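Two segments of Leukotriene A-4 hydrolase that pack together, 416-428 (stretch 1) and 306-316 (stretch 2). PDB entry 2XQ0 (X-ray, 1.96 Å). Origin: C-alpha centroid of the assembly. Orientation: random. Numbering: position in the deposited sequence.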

# COMPACT_ATOMS: atom_id res chain seq x y z
N HIS A 416 1.92 24.63 2.95
CA HIS A 416 3.16 25.23 2.45
C HIS A 416 4.04 24.13 1.89
O HIS A 416 4.57 24.23 0.77
CB HIS A 416 3.89 25.96 3.58
CG HIS A 416 5.19 26.55 3.16
ND1 HIS A 416 6.40 25.94 3.43
CD2 HIS A 416 5.48 27.69 2.49
CE1 HIS A 416 7.38 26.68 2.95
NE2 HIS A 416 6.85 27.75 2.37
N TYR A 417 4.19 23.07 2.69
CA TYR A 417 4.97 21.90 2.32
C TYR A 417 4.53 21.31 0.99
O TYR A 417 5.35 21.16 0.09
CB TYR A 417 4.88 20.85 3.45
CG TYR A 417 5.52 19.51 3.15
CD1 TYR A 417 6.91 19.35 3.17
CD2 TYR A 417 4.74 18.39 2.88
CE1 TYR A 417 7.49 18.11 2.90
CE2 TYR A 417 5.32 17.15 2.60
CZ TYR A 417 6.71 17.02 2.61
OH TYR A 417 7.31 15.80 2.35
N PHE A 418 3.25 20.97 0.84
CA PHE A 418 2.80 20.31 -0.39
C PHE A 418 2.85 21.26 -1.60
O PHE A 418 3.04 20.81 -2.73
CB PHE A 418 1.43 19.61 -0.23
CG PHE A 418 1.50 18.40 0.65
CD1 PHE A 418 2.03 17.22 0.17
CD2 PHE A 418 1.11 18.46 1.98
CE1 PHE A 418 2.14 16.10 0.98
CE2 PHE A 418 1.20 17.35 2.79
CZ PHE A 418 1.72 16.17 2.30
N LYS A 419 2.74 22.56 -1.36
CA LYS A 419 2.91 23.52 -2.45
C LYS A 419 4.38 23.64 -2.88
O LYS A 419 4.68 23.68 -4.07
CB LYS A 419 2.36 24.90 -2.08
CG LYS A 419 0.91 25.12 -2.52
CD LYS A 419 0.76 24.97 -4.03
CE LYS A 419 -0.70 25.01 -4.46
NZ LYS A 419 -0.82 24.84 -5.94
N LYS A 420 5.28 23.72 -1.91
CA LYS A 420 6.71 23.90 -2.19
C LYS A 420 7.25 22.76 -3.05
O LYS A 420 7.96 22.98 -4.03
CB LYS A 420 7.50 23.98 -0.87
CG LYS A 420 8.99 24.12 -1.03
CD LYS A 420 9.69 24.25 0.32
CE LYS A 420 11.19 24.47 0.16
NZ LYS A 420 11.95 24.24 1.43
N PHE A 421 6.89 21.54 -2.69
CA PHE A 421 7.44 20.37 -3.34
C PHE A 421 6.53 19.77 -4.39
O PHE A 421 6.80 18.68 -4.90
CB PHE A 421 7.87 19.32 -2.30
CG PHE A 421 9.01 19.77 -1.45
CD1 PHE A 421 10.30 19.80 -1.95
CD2 PHE A 421 8.79 20.24 -0.16
CE1 PHE A 421 11.36 20.25 -1.19
CE2 PHE A 421 9.85 20.69 0.62
CZ PHE A 421 11.13 20.69 0.11
N ALA A 422 5.46 20.48 -4.75
CA ALA A 422 4.55 19.93 -5.75
C ALA A 422 5.31 19.56 -7.01
O ALA A 422 6.07 20.37 -7.55
CB ALA A 422 3.40 20.90 -6.06
N LYS A 423 5.12 18.33 -7.47
CA LYS A 423 5.71 17.86 -8.72
C LYS A 423 7.20 17.58 -8.63
O LYS A 423 7.87 17.41 -9.66
CB LYS A 423 5.40 18.82 -9.87
CG LYS A 423 3.90 18.94 -10.16
CD LYS A 423 3.60 19.99 -11.22
CE LYS A 423 2.09 20.11 -11.44
NZ LYS A 423 1.75 20.89 -12.66
N LYS A 424 7.71 17.49 -7.41
CA LYS A 424 9.13 17.27 -7.18
C LYS A 424 9.32 16.10 -6.23
O LYS A 424 8.34 15.51 -5.74
CB LYS A 424 9.78 18.54 -6.61
CG LYS A 424 9.68 19.76 -7.53
CD LYS A 424 10.16 21.02 -6.83
CE LYS A 424 10.12 22.21 -7.76
NZ LYS A 424 10.96 23.34 -7.26
N SER A 425 10.57 15.76 -5.98
CA SER A 425 10.91 14.68 -5.06
C SER A 425 11.83 15.23 -3.98
O SER A 425 12.50 16.25 -4.20
CB SER A 425 11.60 13.55 -5.82
OG SER A 425 10.73 13.02 -6.82
N LEU A 426 11.86 14.60 -2.82
CA LEU A 426 12.69 15.15 -1.74
C LEU A 426 13.12 14.13 -0.71
O LEU A 426 12.62 12.99 -0.69
CB LEU A 426 11.96 16.29 -1.03
CG LEU A 426 11.06 15.83 0.12
CD1 LEU A 426 10.71 17.00 1.00
CD2 LEU A 426 9.79 15.18 -0.42
N ASP A 427 14.08 14.54 0.13
CA ASP A 427 14.54 13.70 1.22
C ASP A 427 14.11 14.29 2.58
O ASP A 427 13.53 15.37 2.65
CB ASP A 427 16.06 13.41 1.12
CG ASP A 427 16.92 14.65 1.25
OD1 ASP A 427 16.49 15.58 1.95
OD2 ASP A 427 18.03 14.70 0.68
N THR A 428 14.35 13.55 3.65
CA THR A 428 13.94 13.97 4.97
C THR A 428 14.59 15.30 5.35
O THR A 428 13.99 16.12 6.04
CB THR A 428 14.42 12.93 5.97
OG1 THR A 428 13.80 11.68 5.66
CG2 THR A 428 14.08 13.35 7.38
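Stretch 2, residues 306-316: SWSGNLVTNCS

Stretch 2 (306-316) lies alongside stretch 1 (416-428) in the same general direction, and each passes from a helix to a short strand, stretch 1 by way of a turn. Residues 416-420 are the end of a helix that begins earlier in the chain; its counterpart, about 306-311, is weakly bonded, kinked, and includes a wider pi-type turn. The two helix axes run 27° apart with a closest approach of 10.5 Å, whereas the strands come within 4.7 Å as a parallel pair, their axes crossing at -39°. Together the stretches bury 644 Å².

Along stretch 1, Tyr 417 makes the first contact, its OH 3.9 Å from Val 312 CG1. Phe 418 reaches across to stretch 2: chi1 is m, and although CA-to-CB points sideways, the end of the side chain comes nearer. Trp 307 CB lies over one face of this ring, 4.1 Å from Phe 418 CD1, while Phe 418 CE1 is 3.6 Å from Ser 308 CA and Phe 418 CD1 is 3.8 Å from Val 312 CG2. The side chains of Lys 419 and Lys 420 point away and make no contact with stretch 2.

Phe 421 leaves helical geometry and opens a type II turn to Lys 424, closed by the bond from Lys 424 N to Phe 421 O (2.9 Å). Phe 421 CB packs 3.7 Å from Val 312 CG1, but the end of its side chain leads away. Ala 422 CB rests 3.9 Å from Leu 311 CG. Lys 423, with positive phi, has its CB pointing away, while Lys 423 N donates to Leu 311 O at 2.7 Å, the first of four backbone hydrogen bonds between the stretches.

The next three bonds alternate in donor as the strands advance together. Thr 313 N donates to Lys 424 O (3.2 Å), Leu 426 N to Thr 313 O (2.9 Å), and Cys 315 N to Leu 426 O (2.8 Å). Thr 313 thus bonds through both its N and its O to the residues flanking Ser 425, with which it is paired at a CA-CA distance of 4.5 Å. Ser 425 CA also makes a CA-H...O contact with Thr 313 O (3.1 Å), and the side chains of Ser 425 and Thr 313 share one face of the sheet, OG of the former 3.8 Å from CB of the latter. Leu 426 starts away from stretch 2, but its CD2 returns to within 3.7 Å of Val 312 CG1, so Val 312 is packed by Tyr 417, Phe 418, Phe 421 and Leu 426. Asp 427 CB, 3.5 Å from Cys 315 SG, ends the contact; Thr 428 lies beyond it.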

# COMPACT_ATOMS: atom_id res chain seq x y z
N SER A 306 -2.67 11.15 -3.21
CA SER A 306 -2.72 12.12 -4.32
C SER A 306 -1.79 13.27 -4.00
O SER A 306 -1.07 13.77 -4.87
CB SER A 306 -4.14 12.62 -4.56
OG SER A 306 -4.97 11.55 -4.94
N TRP A 307 -1.77 13.68 -2.73
CA TRP A 307 -0.81 14.68 -2.26
C TRP A 307 0.54 14.09 -1.81
O TRP A 307 1.58 14.44 -2.36
CB TRP A 307 -1.44 15.53 -1.14
CG TRP A 307 -2.57 16.40 -1.61
CD1 TRP A 307 -2.48 17.71 -2.02
CD2 TRP A 307 -3.96 16.05 -1.71
NE1 TRP A 307 -3.72 18.17 -2.39
CE2 TRP A 307 -4.65 17.18 -2.20
CE3 TRP A 307 -4.69 14.88 -1.44
CZ2 TRP A 307 -6.02 17.19 -2.42
CZ3 TRP A 307 -6.06 14.89 -1.66
CH2 TRP A 307 -6.71 16.04 -2.15
N SER A 308 0.51 13.20 -0.81
CA SER A 308 1.73 12.69 -0.22
C SER A 308 2.13 11.40 -0.89
O SER A 308 1.68 10.33 -0.51
CB SER A 308 1.55 12.44 1.28
OG SER A 308 0.34 11.74 1.49
N GLY A 309 2.99 11.51 -1.88
CA GLY A 309 3.42 10.36 -2.65
C GLY A 309 3.38 10.72 -4.11
O GLY A 309 4.39 10.65 -4.79
N ASN A 310 2.20 11.14 -4.57
CA ASN A 310 2.00 11.38 -5.99
C ASN A 310 2.44 12.77 -6.43
O ASN A 310 3.21 12.90 -7.39
CB ASN A 310 0.54 11.12 -6.37
CG ASN A 310 0.14 9.66 -6.11
OD1 ASN A 310 0.91 8.87 -5.56
ND2 ASN A 310 -1.07 9.31 -6.51
N LEU A 311 1.99 13.78 -5.71
CA LEU A 311 2.35 15.16 -5.98
C LEU A 311 3.74 15.48 -5.43
O LEU A 311 4.58 16.09 -6.11
CB LEU A 311 1.29 16.09 -5.35
CG LEU A 311 1.41 17.56 -5.76
CD1 LEU A 311 1.30 17.68 -7.28
CD2 LEU A 311 0.35 18.42 -5.06
N VAL A 312 3.99 15.03 -4.20
CA VAL A 312 5.26 15.23 -3.54
C VAL A 312 5.81 13.85 -3.19
O VAL A 312 5.17 13.11 -2.47
CB VAL A 312 5.10 16.06 -2.24
CG1 VAL A 312 6.39 16.07 -1.45
CG2 VAL A 312 4.66 17.48 -2.56
N THR A 313 6.98 13.51 -3.71
CA THR A 313 7.44 12.12 -3.70
C THR A 313 8.76 11.93 -2.95
O THR A 313 9.63 12.79 -2.99
CB THR A 313 7.64 11.63 -5.14
OG1 THR A 313 6.47 11.95 -5.90
CG2 THR A 313 7.89 10.11 -5.19
N ASN A 314 8.91 10.80 -2.27
CA ASN A 314 10.19 10.51 -1.65
C ASN A 314 11.26 10.30 -2.73
O ASN A 314 11.01 9.66 -3.76
CB ASN A 314 10.11 9.27 -0.73
CG ASN A 314 9.36 8.10 -1.37
OD1 ASN A 314 9.25 7.99 -2.58
ND2 ASN A 314 8.84 7.21 -0.54
N CYS A 315 12.45 10.83 -2.49
CA CYS A 315 13.49 10.77 -3.50
C CYS A 315 14.10 9.39 -3.63
O CYS A 315 14.65 9.05 -4.68
CB CYS A 315 14.58 11.80 -3.18
SG CYS A 315 15.49 11.40 -1.71
N SER A 316 14.02 8.60 -2.56
CA SER A 316 14.55 7.24 -2.57
C SER A 316 13.80 6.42 -1.55
O SER A 316 13.00 6.95 -0.78
CB SER A 316 16.04 7.24 -2.22
OG SER A 316 16.25 7.26 -0.82